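Local atomic coordinates of cytoplasmic protein (Cryptococcus neoformans var. grubii serotype A, PDB entry 7LPO), a protein that probably hydrolyses the beta-glucosidic bond of steryl glucosides, as a family 5 glycoside hydrolase acting as a sterylglucosidase. Residues K462-F467 / I488-I493; N468-G473 / R494-G499; I524-D529 / S547-A552; A569-V574 / E588-W593; V662-R667 / F682-T687. All coordinates share one frame; numbering follows the deposited sequence.

Together the five contacts illustrate how a barrel fold is tied up by its connections. Contacts 1 and 2 interleave along the chain, lie about 10 Å apart between centres, and share helix 490-512; contacts 3, 4 and 5 then follow in series. Contact 3 uses helix 547-559, which leads into strand 567-570 of contact 4; these two centres are about 12 Å apart, and Y526 touches L592 between them. Contact 1 joins contact 3 through the K462-D527 salt bridge. Contact 5, its centre about 18 Å from that of contact 4, reaches the C-terminal beta domain, while F665 packs back on I570 and L592. The series thus runs from the surface through the pocket region to the domain junction.

Contact 1: residues K462-F467 / I488-I493; sequences KHWNWF and IGEGPI
W464 and E490 supply the polar centre of this contact: the indole N-H, one carboxylate oxygen and the G489 N-H each find a partner across it. W464 CG stands anti to the backbone N (chi1 177°), and the indole then turns its NE1 edge to the carboxylate. W464 NE1 donates to the syn lone pair of E490 OE2 at 2.8 Å, with the oxygen close to the ring plane, although ring and carboxylate planes are 57° apart. A second donor reaches the same oxygen: a water lies 2.6 Å from E490 OE2 and gives a weak, long bond to the carbonyl oxygen of N465. OE2 is therefore gripped twice, which probably restrains the bent E490 chain.

G489 N donates to W466 O at 3.2 Å, almost straight (173°), while G489 O accepts from I493 N at 2.9 Å to start the helix. Apolar groups close in around these bonds. I493 CG2 packs on W464 CH2 at 4.0 Å, the two side chains sliding past each other in opposite directions, and I493 CD1 approaches W466 O at 3.6 Å. I488 CD1 sits 3.4 Å from F467 CB and 3.7 Å from W466 CZ3, the W466 and I488 side chains lying side by side. K462 NZ is held by D527 and the carbonyl of G587. F467 and I488 form a non-hydrogen-bonded antiparallel pair in a two-stranded sheet, with G489 as N-cap: a strand-to-helix junction.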
# COMPACT_ATOMS: atom_id res chain seq x y z
N LYS A 462 -14.99 9.87 3.49
CA LYS A 462 -14.25 10.81 4.34
C LYS A 462 -15.13 11.29 5.53
O LYS A 462 -15.22 12.46 5.83
CB LYS A 462 -13.73 11.99 3.51
CG LYS A 462 -12.84 11.48 2.37
CD LYS A 462 -12.22 12.60 1.57
CE LYS A 462 -11.04 12.07 0.76
NZ LYS A 462 -10.49 13.11 -0.14
N HIS A 463 -15.75 10.30 6.17
CA HIS A 463 -16.63 10.53 7.31
C HIS A 463 -16.55 9.29 8.19
O HIS A 463 -16.53 8.16 7.68
CB HIS A 463 -18.07 10.79 6.86
CG HIS A 463 -18.97 11.27 7.95
ND1 HIS A 463 -19.27 12.60 8.14
CD2 HIS A 463 -19.65 10.59 8.91
CE1 HIS A 463 -20.08 12.72 9.18
NE2 HIS A 463 -20.33 11.52 9.66
N TRP A 464 -16.47 9.49 9.50
CA TRP A 464 -16.60 8.39 10.45
C TRP A 464 -18.09 8.20 10.68
O TRP A 464 -18.72 8.99 11.39
CB TRP A 464 -15.88 8.68 11.75
CG TRP A 464 -16.06 7.59 12.75
CD1 TRP A 464 -16.62 7.71 13.99
CD2 TRP A 464 -15.71 6.21 12.60
NE1 TRP A 464 -16.63 6.49 14.63
CE2 TRP A 464 -16.08 5.55 13.80
CE3 TRP A 464 -15.13 5.46 11.57
CZ2 TRP A 464 -15.87 4.19 14.00
CZ3 TRP A 464 -14.92 4.10 11.77
CH2 TRP A 464 -15.29 3.48 12.97
N ASN A 465 -18.66 7.17 10.06
CA ASN A 465 -20.10 6.95 10.12
C ASN A 465 -20.52 6.20 11.37
O ASN A 465 -19.75 5.42 11.94
CB ASN A 465 -20.54 6.17 8.89
CG ASN A 465 -20.24 6.90 7.61
OD1 ASN A 465 -19.29 6.59 6.88
ND2 ASN A 465 -21.04 7.91 7.34
N TRP A 466 -21.76 6.44 11.80
CA TRP A 466 -22.36 5.71 12.91
C TRP A 466 -22.77 4.30 12.50
O TRP A 466 -23.24 3.53 13.35
CB TRP A 466 -23.57 6.47 13.47
CG TRP A 466 -24.57 6.89 12.44
CD1 TRP A 466 -24.63 8.08 11.79
CD2 TRP A 466 -25.68 6.12 11.95
NE1 TRP A 466 -25.69 8.10 10.91
CE2 TRP A 466 -26.35 6.91 11.00
CE3 TRP A 466 -26.17 4.84 12.23
CZ2 TRP A 466 -27.47 6.45 10.31
CZ3 TRP A 466 -27.28 4.39 11.55
CH2 TRP A 466 -27.92 5.19 10.59
N PHE A 467 -22.61 3.96 11.23
CA PHE A 467 -22.82 2.62 10.70
C PHE A 467 -21.60 2.22 9.89
O PHE A 467 -20.77 3.06 9.52
CB PHE A 467 -24.06 2.56 9.80
CG PHE A 467 -23.94 3.44 8.59
CD1 PHE A 467 -24.28 4.78 8.67
CD2 PHE A 467 -23.46 2.95 7.39
CE1 PHE A 467 -24.16 5.62 7.57
CE2 PHE A 467 -23.34 3.77 6.29
CZ PHE A 467 -23.69 5.11 6.38
N ILE A 488 -24.11 -1.33 13.46
CA ILE A 488 -24.45 -0.03 14.03
C ILE A 488 -23.73 0.11 15.36
O ILE A 488 -23.70 -0.82 16.16
CB ILE A 488 -25.97 0.10 14.24
CG1 ILE A 488 -26.70 0.02 12.90
CG2 ILE A 488 -26.32 1.38 14.98
CD1 ILE A 488 -26.14 0.90 11.85
N GLY A 489 -23.14 1.27 15.59
CA GLY A 489 -22.56 1.55 16.90
C GLY A 489 -21.10 1.20 16.97
O GLY A 489 -20.60 0.33 16.27
N GLU A 490 -20.39 1.90 17.87
CA GLU A 490 -18.95 1.74 17.98
C GLU A 490 -18.57 0.29 18.24
O GLU A 490 -17.70 -0.27 17.57
CB GLU A 490 -18.40 2.63 19.09
CG GLU A 490 -18.47 4.12 18.80
CD GLU A 490 -17.37 4.60 17.87
OE1 GLU A 490 -16.20 4.18 18.04
OE2 GLU A 490 -17.68 5.41 16.96
N GLY A 491 -19.21 -0.33 19.23
CA GLY A 491 -18.89 -1.68 19.62
C GLY A 491 -19.01 -2.66 18.47
O GLY A 491 -18.02 -3.30 18.07
N PRO A 492 -20.21 -2.80 17.92
CA PRO A 492 -20.39 -3.74 16.80
C PRO A 492 -19.54 -3.40 15.59
O PRO A 492 -19.12 -4.32 14.87
CB PRO A 492 -21.90 -3.64 16.49
CG PRO A 492 -22.54 -3.18 17.80
CD PRO A 492 -21.50 -2.32 18.49
N ILE A 493 -19.28 -2.12 15.33
CA ILE A 493 -18.46 -1.77 14.18
C ILE A 493 -17.02 -2.22 14.40
O ILE A 493 -16.40 -2.83 13.53
CB ILE A 493 -18.54 -0.26 13.90
CG1 ILE A 493 -19.93 0.11 13.36
CG2 ILE A 493 -17.45 0.16 12.91
CD1 ILE A 493 -20.21 1.61 13.28
O HOH W 1 -19.59 4.82 15.30

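Contact 2: residues N468-G473 / R494-G499; sequences NADAIG and RKMIQG
M496, N468 and D470 carry this contact, and the methionine does most of the touching. M496 CG lies anti to its backbone N (chi1 -177°), after which the chain bends twice. M496 SD comes to 3.4 Å from D470 CA and 3.6 Å from D470 CB. The terminal methyl reaches the preceding residues: M496 CE is 3.3 Å from A469 C, a close fit, and 4.0 Å from N468 CB.

N468 OD1 turns back to accept from A469 N at 2.6 Å, in the carbonyl plane and on a lone pair, and ND2 donates to D455. The I497 and N468 side chains cross at about a right angle, I497 CD1 lying 3.9 Å from N468 ND2. D470 is the N-cap of the next helix: its OD1 takes G473 N at 3.0 Å from above the carboxylate plane, and OD2 bonds to the hydroxyl of Y479. E500 lies close to D470 OD1, a like charge that may raise the proton affinity of either group. The end of strand 467-469 and the start of helix 471-475 rest against helix 490-512, which presents I497 to helix 547-559.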
# COMPACT_ATOMS: atom_id res chain seq x y z
N ASN A 468 -21.50 0.94 9.60
CA ASN A 468 -20.46 0.43 8.71
C ASN A 468 -20.95 -0.92 8.22
O ASN A 468 -22.03 -1.38 8.59
CB ASN A 468 -19.09 0.36 9.38
CG ASN A 468 -17.94 0.46 8.39
OD1 ASN A 468 -18.00 -0.09 7.29
ND2 ASN A 468 -16.88 1.18 8.77
N ALA A 469 -20.15 -1.56 7.37
CA ALA A 469 -20.56 -2.82 6.78
C ALA A 469 -19.34 -3.69 6.51
O ALA A 469 -18.24 -3.18 6.25
CB ALA A 469 -21.34 -2.60 5.48
N ASP A 470 -19.55 -5.00 6.57
CA ASP A 470 -18.48 -5.98 6.44
C ASP A 470 -18.19 -6.20 4.96
O ASP A 470 -18.74 -7.11 4.33
CB ASP A 470 -18.87 -7.27 7.14
CG ASP A 470 -17.85 -8.38 6.93
OD1 ASP A 470 -16.73 -8.09 6.44
OD2 ASP A 470 -18.17 -9.53 7.25
N ALA A 471 -17.27 -5.40 4.42
CA ALA A 471 -17.03 -5.41 2.97
C ALA A 471 -16.37 -6.70 2.51
O ALA A 471 -16.65 -7.19 1.40
CB ALA A 471 -16.17 -4.21 2.57
N ILE A 472 -15.48 -7.27 3.32
CA ILE A 472 -14.84 -8.52 2.93
C ILE A 472 -15.85 -9.66 2.91
O ILE A 472 -15.87 -10.48 1.99
CB ILE A 472 -13.66 -8.83 3.88
CG1 ILE A 472 -12.48 -7.92 3.53
CG2 ILE A 472 -13.28 -10.30 3.78
CD1 ILE A 472 -11.20 -8.24 4.26
N GLY A 473 -16.72 -9.73 3.92
CA GLY A 473 -17.73 -10.77 3.93
C GLY A 473 -18.70 -10.67 2.77
O GLY A 473 -19.17 -11.69 2.26
N ARG A 494 -16.48 -1.94 15.59
CA ARG A 494 -15.10 -2.33 15.89
C ARG A 494 -14.93 -3.84 15.82
O ARG A 494 -13.95 -4.33 15.23
CB ARG A 494 -14.72 -1.81 17.27
CG ARG A 494 -14.53 -0.30 17.31
CD ARG A 494 -14.53 0.24 18.72
NE ARG A 494 -13.40 -0.25 19.51
CZ ARG A 494 -12.23 0.38 19.63
NH1 ARG A 494 -12.03 1.55 19.02
NH2 ARG A 494 -11.28 -0.14 20.39
N LYS A 495 -15.86 -4.59 16.41
CA LYS A 495 -15.75 -6.04 16.39
C LYS A 495 -15.82 -6.57 14.97
O LYS A 495 -15.12 -7.53 14.62
CB LYS A 495 -16.87 -6.65 17.24
CG LYS A 495 -16.81 -8.16 17.38
CD LYS A 495 -17.88 -8.66 18.35
CE LYS A 495 -17.87 -10.18 18.49
NZ LYS A 495 -19.25 -10.76 18.35
N MET A 496 -16.64 -5.95 14.13
CA MET A 496 -16.78 -6.40 12.75
C MET A 496 -15.49 -6.17 11.97
O MET A 496 -15.03 -7.07 11.24
CB MET A 496 -17.95 -5.67 12.10
CG MET A 496 -18.25 -6.11 10.69
SD MET A 496 -17.40 -5.03 9.54
CE MET A 496 -18.40 -3.55 9.68
N ILE A 497 -14.87 -5.00 12.12
CA ILE A 497 -13.63 -4.72 11.40
C ILE A 497 -12.50 -5.61 11.89
O ILE A 497 -11.69 -6.11 11.11
CB ILE A 497 -13.28 -3.22 11.49
CG1 ILE A 497 -14.45 -2.43 10.91
CG2 ILE A 497 -11.98 -2.93 10.76
CD1 ILE A 497 -14.12 -1.05 10.44
N GLN A 498 -12.45 -5.86 13.20
CA GLN A 498 -11.48 -6.81 13.71
C GLN A 498 -11.70 -8.19 13.11
O GLN A 498 -10.74 -8.93 12.85
CB GLN A 498 -11.56 -6.86 15.24
CG GLN A 498 -10.45 -7.63 15.89
CD GLN A 498 -10.53 -7.57 17.40
OE1 GLN A 498 -11.14 -8.43 18.02
NE2 GLN A 498 -9.93 -6.54 17.99
N GLY A 499 -12.96 -8.56 12.88
CA GLY A 499 -13.24 -9.82 12.21
C GLY A 499 -12.77 -9.85 10.77
O GLY A 499 -12.33 -10.89 10.28

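Contact 3: residues I524-D529 / S547-A552; sequences IPYDMD and SSQQKA
The backbone of 524-529 runs past helix 547-559 as a loop that comes nearest at Y526 and Q549, whose CA atoms are 6.0 Å apart. Q549 is the side chain around which the rest is fitted. Its chain bends at chi2 (87°), and the amide then faces the loop: Q549 NE2 donates to Y526 O at 2.8 Å, nearly straight (166°), with the oxygen in the amide plane. The same nitrogen gives a hydrogen to a water 3.1 Å from NE2, and that water donates to M528 O at 2.7 Å. One amide nitrogen thus serves two loop carbonyls, that of Y526 directly and that of M528 through the water.

M528, extended beyond CG, slides past Q549 in the opposite direction, with SD 3.8 Å from Q549 CG, and its CE reaches A552 CB at 3.8 Å. Y526 CD1 lies 3.8 Å from Q549 CG, while I524 CD1 covers the centre of one face of the tyrosine ring and I524 CG2 packs on A552. The loop follows strand 518-522, and the helix leads to its parallel neighbour 567-570. This is a beta-alpha-beta crossover, consistent with the (beta/alpha)8 barrel of family 5 glycoside hydrolases.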
# COMPACT_ATOMS: atom_id res chain seq x y z
N ILE A 524 -6.63 5.87 7.65
CA ILE A 524 -7.90 6.60 7.58
C ILE A 524 -7.65 8.00 7.04
O ILE A 524 -6.53 8.52 7.12
CB ILE A 524 -8.60 6.69 8.95
CG1 ILE A 524 -7.70 7.37 9.97
CG2 ILE A 524 -9.00 5.31 9.47
CD1 ILE A 524 -8.01 8.83 10.25
N PRO A 525 -8.69 8.63 6.50
CA PRO A 525 -8.55 10.01 6.00
C PRO A 525 -8.72 11.06 7.10
O PRO A 525 -9.66 11.00 7.90
CB PRO A 525 -9.66 10.13 4.96
CG PRO A 525 -10.75 9.20 5.51
CD PRO A 525 -10.00 8.04 6.16
N TYR A 526 -7.82 12.04 7.11
CA TYR A 526 -7.86 13.10 8.10
C TYR A 526 -8.65 14.32 7.62
O TYR A 526 -9.06 15.13 8.46
CB TYR A 526 -6.43 13.52 8.47
CG TYR A 526 -5.79 12.58 9.46
CD1 TYR A 526 -5.98 12.73 10.82
CD2 TYR A 526 -5.00 11.52 9.03
CE1 TYR A 526 -5.41 11.86 11.73
CE2 TYR A 526 -4.43 10.64 9.94
CZ TYR A 526 -4.64 10.82 11.28
OH TYR A 526 -4.05 9.99 12.19
N ASP A 527 -8.89 14.45 6.32
CA ASP A 527 -9.66 15.56 5.78
C ASP A 527 -11.16 15.31 5.85
O ASP A 527 -11.90 15.66 4.92
CB ASP A 527 -9.22 15.86 4.34
CG ASP A 527 -9.31 14.65 3.42
OD1 ASP A 527 -9.16 13.50 3.90
OD2 ASP A 527 -9.49 14.84 2.20
N MET A 528 -11.63 14.74 6.95
CA MET A 528 -13.04 14.44 7.11
C MET A 528 -13.86 15.71 7.28
O MET A 528 -13.36 16.74 7.74
CB MET A 528 -13.27 13.59 8.35
CG MET A 528 -12.57 12.28 8.34
SD MET A 528 -12.96 11.44 9.87
CE MET A 528 -12.37 9.79 9.47
N ASP A 529 -15.15 15.61 6.92
CA ASP A 529 -16.14 16.64 7.28
C ASP A 529 -15.79 17.98 6.65
O ASP A 529 -15.90 19.03 7.29
CB ASP A 529 -16.26 16.77 8.80
CG ASP A 529 -16.68 15.47 9.46
OD1 ASP A 529 -17.67 14.87 9.00
OD2 ASP A 529 -16.01 15.03 10.43
N SER A 547 -11.57 14.31 17.12
CA SER A 547 -12.40 13.26 17.71
C SER A 547 -12.82 12.20 16.70
O SER A 547 -12.75 11.00 16.98
CB SER A 547 -13.65 13.89 18.34
OG SER A 547 -13.33 14.87 19.30
N SER A 548 -13.34 12.63 15.55
CA SER A 548 -13.82 11.67 14.56
C SER A 548 -12.66 10.89 13.93
O SER A 548 -12.74 9.66 13.77
CB SER A 548 -14.62 12.38 13.48
OG SER A 548 -15.91 12.69 13.96
N GLN A 549 -11.58 11.58 13.56
CA GLN A 549 -10.43 10.87 13.02
C GLN A 549 -9.88 9.88 14.04
O GLN A 549 -9.45 8.77 13.69
CB GLN A 549 -9.36 11.88 12.61
CG GLN A 549 -9.75 12.74 11.41
CD GLN A 549 -10.53 14.00 11.78
OE1 GLN A 549 -11.15 14.08 12.84
NE2 GLN A 549 -10.51 14.99 10.89
N GLN A 550 -9.93 10.25 15.33
CA GLN A 550 -9.39 9.41 16.38
C GLN A 550 -10.19 8.11 16.51
O GLN A 550 -9.60 7.03 16.59
CB GLN A 550 -9.41 10.18 17.70
CG GLN A 550 -8.83 9.42 18.87
CD GLN A 550 -8.51 10.33 20.04
OE1 GLN A 550 -8.92 10.06 21.16
NE2 GLN A 550 -7.79 11.41 19.78
N LYS A 551 -11.52 8.20 16.55
CA LYS A 551 -12.33 6.99 16.61
C LYS A 551 -12.08 6.10 15.40
O LYS A 551 -11.90 4.88 15.54
CB LYS A 551 -13.81 7.35 16.71
CG LYS A 551 -14.22 8.05 18.00
CD LYS A 551 -15.74 8.18 18.07
CE LYS A 551 -16.18 9.46 18.74
NZ LYS A 551 -15.57 9.63 20.09
N ALA A 552 -12.10 6.68 14.20
CA ALA A 552 -11.86 5.88 13.00
C ALA A 552 -10.50 5.20 13.06
O ALA A 552 -10.39 3.99 12.83
CB ALA A 552 -11.96 6.77 11.76
O HOH W 2 -12.40 17.33 10.16
O HOH W 3 -16.83 12.26 10.64

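Contact 4: residues A569-V574 / E588-W593; sequences AIWNYV and EDLSLW
W571 CG stands anti to the backbone N (chi1 -172°), which directs the indole toward L590, and S591 OG is likewise anti to its own N (chi1 -178°), which brings the hydroxyl to the backbone N of V574. At the first of these, L590 CB meets the edge of the indole 3.9 Å from W571 CD1. At the second, V574 N donates to S591 OG at 3.0 Å, and the S591 hydroxyl in turn donates a hydrogen bond to W593 O at 2.7 Å, on a lone pair in the carbonyl plane.

N572 N donates to L590 O at 3.2 Å from well above the carbonyl plane, and L592 N returns a bond to N572 O at 3.1 Å, nearly along the C=O axis. The peptide before N572 is cis. A non-proline cis peptide after a tryptophan following the last barrel strand is a recurring feature of family 5 and related glycosidases, where the tryptophan lies at the active-site pocket. Consistent with this, a bound tris molecule, probably from the crystallisation liquor, bonds through a hydroxyl to E588 OE1. A water links that oxygen to the indole NE1 of W571.

Beyond these bonds, Y573 CE1 lies 3.6 Å from W593 CB. The hydroxyl of Y573, bonded to R90 and H87, stands over one face of the W593 indole, toward its rim.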
# COMPACT_ATOMS: atom_id res chain seq x y z
N ALA A 569 1.89 -1.72 8.75
CA ALA A 569 2.48 -0.45 8.35
C ALA A 569 1.33 0.50 8.03
O ALA A 569 0.58 0.27 7.07
CB ALA A 569 3.41 -0.61 7.15
N ILE A 570 1.19 1.54 8.84
CA ILE A 570 0.17 2.55 8.62
C ILE A 570 0.47 3.36 7.37
O ILE A 570 1.61 3.79 7.14
CB ILE A 570 0.06 3.47 9.85
CG1 ILE A 570 -0.29 2.66 11.10
CG2 ILE A 570 -0.94 4.56 9.58
CD1 ILE A 570 -0.18 3.47 12.40
N TRP A 571 -0.55 3.58 6.54
CA TRP A 571 -0.48 4.54 5.44
C TRP A 571 -1.08 5.86 5.92
O TRP A 571 -2.27 5.91 6.24
CB TRP A 571 -1.25 4.04 4.21
CG TRP A 571 -1.02 4.94 3.03
CD1 TRP A 571 -1.71 6.07 2.71
CD2 TRP A 571 0.01 4.81 2.04
NE1 TRP A 571 -1.17 6.67 1.59
CE2 TRP A 571 -0.11 5.91 1.16
CE3 TRP A 571 1.03 3.88 1.81
CZ2 TRP A 571 0.74 6.09 0.06
CZ3 TRP A 571 1.87 4.06 0.73
CH2 TRP A 571 1.72 5.16 -0.13
N ASN A 572 -0.27 6.93 5.99
CA ASN A 572 1.17 6.94 5.79
C ASN A 572 1.74 8.13 6.60
O ASN A 572 1.03 8.78 7.37
CB ASN A 572 1.54 7.05 4.32
CG ASN A 572 0.97 8.29 3.66
OD1 ASN A 572 -0.03 8.87 4.10
ND2 ASN A 572 1.60 8.69 2.58
N TYR A 573 3.03 8.42 6.41
CA TYR A 573 3.71 9.54 7.04
C TYR A 573 4.28 10.42 5.92
O TYR A 573 5.12 9.97 5.14
CB TYR A 573 4.82 9.04 7.97
CG TYR A 573 5.47 10.09 8.83
CD1 TYR A 573 4.95 10.43 10.07
CD2 TYR A 573 6.63 10.74 8.40
CE1 TYR A 573 5.55 11.40 10.86
CE2 TYR A 573 7.25 11.69 9.18
CZ TYR A 573 6.71 12.02 10.42
OH TYR A 573 7.33 12.98 11.19
N VAL A 574 3.80 11.65 5.84
CA VAL A 574 4.15 12.52 4.72
C VAL A 574 4.71 13.83 5.25
O VAL A 574 3.94 14.72 5.65
CB VAL A 574 2.93 12.79 3.83
CG1 VAL A 574 3.31 13.62 2.62
CG2 VAL A 574 2.27 11.48 3.41
N GLU A 588 -6.03 12.85 -1.48
CA GLU A 588 -5.88 12.03 -0.28
C GLU A 588 -5.14 12.79 0.81
O GLU A 588 -4.26 13.61 0.55
CB GLU A 588 -5.13 10.75 -0.61
CG GLU A 588 -5.93 9.79 -1.46
CD GLU A 588 -5.40 8.38 -1.42
OE1 GLU A 588 -4.32 8.15 -0.83
OE2 GLU A 588 -6.07 7.49 -1.99
N ASP A 589 -5.50 12.49 2.06
CA ASP A 589 -4.88 13.16 3.20
C ASP A 589 -4.86 12.14 4.34
O ASP A 589 -5.71 12.14 5.24
CB ASP A 589 -5.62 14.44 3.59
CG ASP A 589 -4.92 15.21 4.69
OD1 ASP A 589 -4.01 14.66 5.35
OD2 ASP A 589 -5.28 16.39 4.90
N LEU A 590 -3.87 11.25 4.31
CA LEU A 590 -3.78 10.16 5.26
C LEU A 590 -2.54 10.25 6.13
O LEU A 590 -2.26 9.30 6.87
CB LEU A 590 -3.81 8.81 4.53
CG LEU A 590 -5.20 8.32 4.12
CD1 LEU A 590 -5.56 8.82 2.74
CD2 LEU A 590 -5.28 6.78 4.15
N SER A 591 -1.80 11.35 6.06
CA SER A 591 -0.60 11.49 6.87
C SER A 591 -0.94 11.64 8.35
O SER A 591 -1.85 12.38 8.73
CB SER A 591 0.22 12.70 6.42
OG SER A 591 1.41 12.81 7.18
N LEU A 592 -0.17 10.94 9.18
CA LEU A 592 -0.28 11.07 10.63
C LEU A 592 0.14 12.45 11.13
O LEU A 592 -0.20 12.81 12.26
CB LEU A 592 0.58 10.02 11.32
CG LEU A 592 0.35 8.56 10.94
CD1 LEU A 592 1.26 7.68 11.75
CD2 LEU A 592 -1.10 8.20 11.15
N TRP A 593 0.88 13.20 10.33
CA TRP A 593 1.61 14.38 10.78
C TRP A 593 1.56 15.43 9.69
O TRP A 593 1.56 15.11 8.50
CB TRP A 593 3.06 13.99 11.16
CG TRP A 593 3.84 15.06 11.83
CD1 TRP A 593 3.95 15.26 13.18
CD2 TRP A 593 4.62 16.08 11.20
NE1 TRP A 593 4.74 16.37 13.42
CE2 TRP A 593 5.17 16.88 12.22
CE3 TRP A 593 4.91 16.39 9.87
CZ2 TRP A 593 5.99 17.97 11.96
CZ3 TRP A 593 5.72 17.48 9.61
CH2 TRP A 593 6.24 18.26 10.65
O HOH W 4 -2.08 9.15 0.45

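Contact 5: residues V662-R667 / F682-T687; sequences VAAFCR and FDITST
The turn between strands 676-682 and 689-696 of the C-terminal beta domain meets helix 662-665 and the residues leaving it, with R667 against F682 and I684 against A663 and A664. R667 bends at chi3 (64°), and its guanidinium is set almost upright to the phenyl ring, the planes 84° apart. F682 CD2 lies over one face of the guanidinium, offset toward its rim and 4.0 Å from R667 NH2, so the ring offers its edge rather than its face.

In-plane partners fix the rotation of the guanidinium. R667 NH1 donates to a lone pair of A664 O at 3.0 Å, nearly straight (165°), and NH2 donates to a water 2.9 Å away, which in turn donates to F682 O at 2.8 Å. D554 and D561 form salt bridges with R667. Against the helix, I684 CD1 rests 3.7 Å from A663 O, a carbonyl that also receives a weak bond from H715, and 3.9 Å from A664 CA.

Within the turn, D683 OD2 accepts from S686 N at 3.0 Å, which makes an Asx motif, and S686 OG adds a second bond to D683 OD2 at 2.7 Å, on the anti lone pair. The motif shapes the turn linking the two antiparallel strands; F682 and I684 at its start make the contact, a junction consistent with a C-terminal beta domain packed beside the catalytic barrel.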
# COMPACT_ATOMS: atom_id res chain seq x y z
N VAL A 662 -2.98 11.40 17.50
CA VAL A 662 -1.87 10.60 18.02
C VAL A 662 -2.35 9.58 19.04
O VAL A 662 -1.79 8.49 19.14
CB VAL A 662 -0.79 11.55 18.60
CG1 VAL A 662 -1.27 12.18 19.91
CG2 VAL A 662 0.51 10.83 18.78
N ALA A 663 -3.38 9.91 19.82
CA ALA A 663 -3.84 8.97 20.83
C ALA A 663 -4.26 7.64 20.22
O ALA A 663 -4.19 6.60 20.88
CB ALA A 663 -5.00 9.57 21.62
N ALA A 664 -4.69 7.63 18.96
CA ALA A 664 -5.18 6.40 18.35
C ALA A 664 -4.08 5.60 17.66
O ALA A 664 -4.13 4.37 17.68
CB ALA A 664 -6.29 6.72 17.34
N PHE A 665 -3.09 6.25 17.05
CA PHE A 665 -2.07 5.48 16.33
C PHE A 665 -0.82 5.20 17.15
O PHE A 665 -0.06 4.31 16.77
CB PHE A 665 -1.70 6.16 14.99
CG PHE A 665 -1.02 7.50 15.10
CD1 PHE A 665 0.30 7.61 15.52
CD2 PHE A 665 -1.67 8.64 14.67
CE1 PHE A 665 0.93 8.85 15.57
CE2 PHE A 665 -1.04 9.88 14.69
CZ PHE A 665 0.26 9.99 15.14
N CYS A 666 -0.61 5.90 18.26
CA CYS A 666 0.52 5.62 19.15
C CYS A 666 -0.02 4.83 20.34
O CYS A 666 -0.76 5.37 21.17
CB CYS A 666 1.18 6.92 19.62
SG CYS A 666 2.63 6.65 20.66
N ARG A 667 0.33 3.54 20.41
CA ARG A 667 -0.35 2.59 21.26
C ARG A 667 0.63 1.63 21.91
O ARG A 667 1.69 1.34 21.34
CB ARG A 667 -1.37 1.74 20.48
CG ARG A 667 -2.19 2.50 19.43
CD ARG A 667 -2.71 1.54 18.35
NE ARG A 667 -3.64 0.56 18.88
CZ ARG A 667 -4.92 0.81 19.19
NH1 ARG A 667 -5.43 2.03 19.03
NH2 ARG A 667 -5.69 -0.16 19.66
N PHE A 682 -6.58 -2.59 24.13
CA PHE A 682 -6.18 -1.26 24.57
C PHE A 682 -7.38 -0.35 24.47
O PHE A 682 -8.07 -0.33 23.44
CB PHE A 682 -5.03 -0.72 23.72
CG PHE A 682 -4.69 0.71 24.02
CD1 PHE A 682 -4.17 1.07 25.25
CD2 PHE A 682 -4.89 1.70 23.07
CE1 PHE A 682 -3.85 2.38 25.53
CE2 PHE A 682 -4.57 3.01 23.34
CZ PHE A 682 -4.05 3.36 24.57
N ASP A 683 -7.63 0.42 25.53
CA ASP A 683 -8.73 1.36 25.60
C ASP A 683 -8.17 2.75 25.85
O ASP A 683 -7.54 3.01 26.88
CB ASP A 683 -9.70 0.95 26.71
CG ASP A 683 -10.87 1.90 26.84
OD1 ASP A 683 -11.65 2.01 25.87
OD2 ASP A 683 -11.00 2.51 27.92
N ILE A 684 -8.42 3.66 24.91
CA ILE A 684 -7.86 5.01 25.01
C ILE A 684 -8.38 5.72 26.25
O ILE A 684 -7.63 6.36 26.99
CB ILE A 684 -8.16 5.82 23.74
CG1 ILE A 684 -7.33 5.32 22.56
CG2 ILE A 684 -7.88 7.30 24.00
CD1 ILE A 684 -7.77 5.92 21.21
N THR A 685 -9.70 5.66 26.48
CA THR A 685 -10.31 6.48 27.52
C THR A 685 -9.78 6.13 28.90
O THR A 685 -9.42 7.01 29.69
CB THR A 685 -11.83 6.34 27.46
OG1 THR A 685 -12.28 6.63 26.13
CG2 THR A 685 -12.50 7.31 28.43
N SER A 686 -9.72 4.84 29.22
CA SER A 686 -9.22 4.42 30.53
C SER A 686 -7.71 4.26 30.57
O SER A 686 -7.13 4.25 31.67
CB SER A 686 -9.86 3.09 30.94
OG SER A 686 -9.43 2.04 30.08
N THR A 687 -7.06 4.13 29.42
CA THR A 687 -5.65 3.80 29.25
C THR A 687 -5.37 2.33 29.55
O THR A 687 -4.22 1.91 29.46
CB THR A 687 -4.70 4.65 30.11
OG1 THR A 687 -4.72 4.19 31.47
CG2 THR A 687 -5.11 6.11 30.06
O HOH W 5 -8.27 0.46 20.71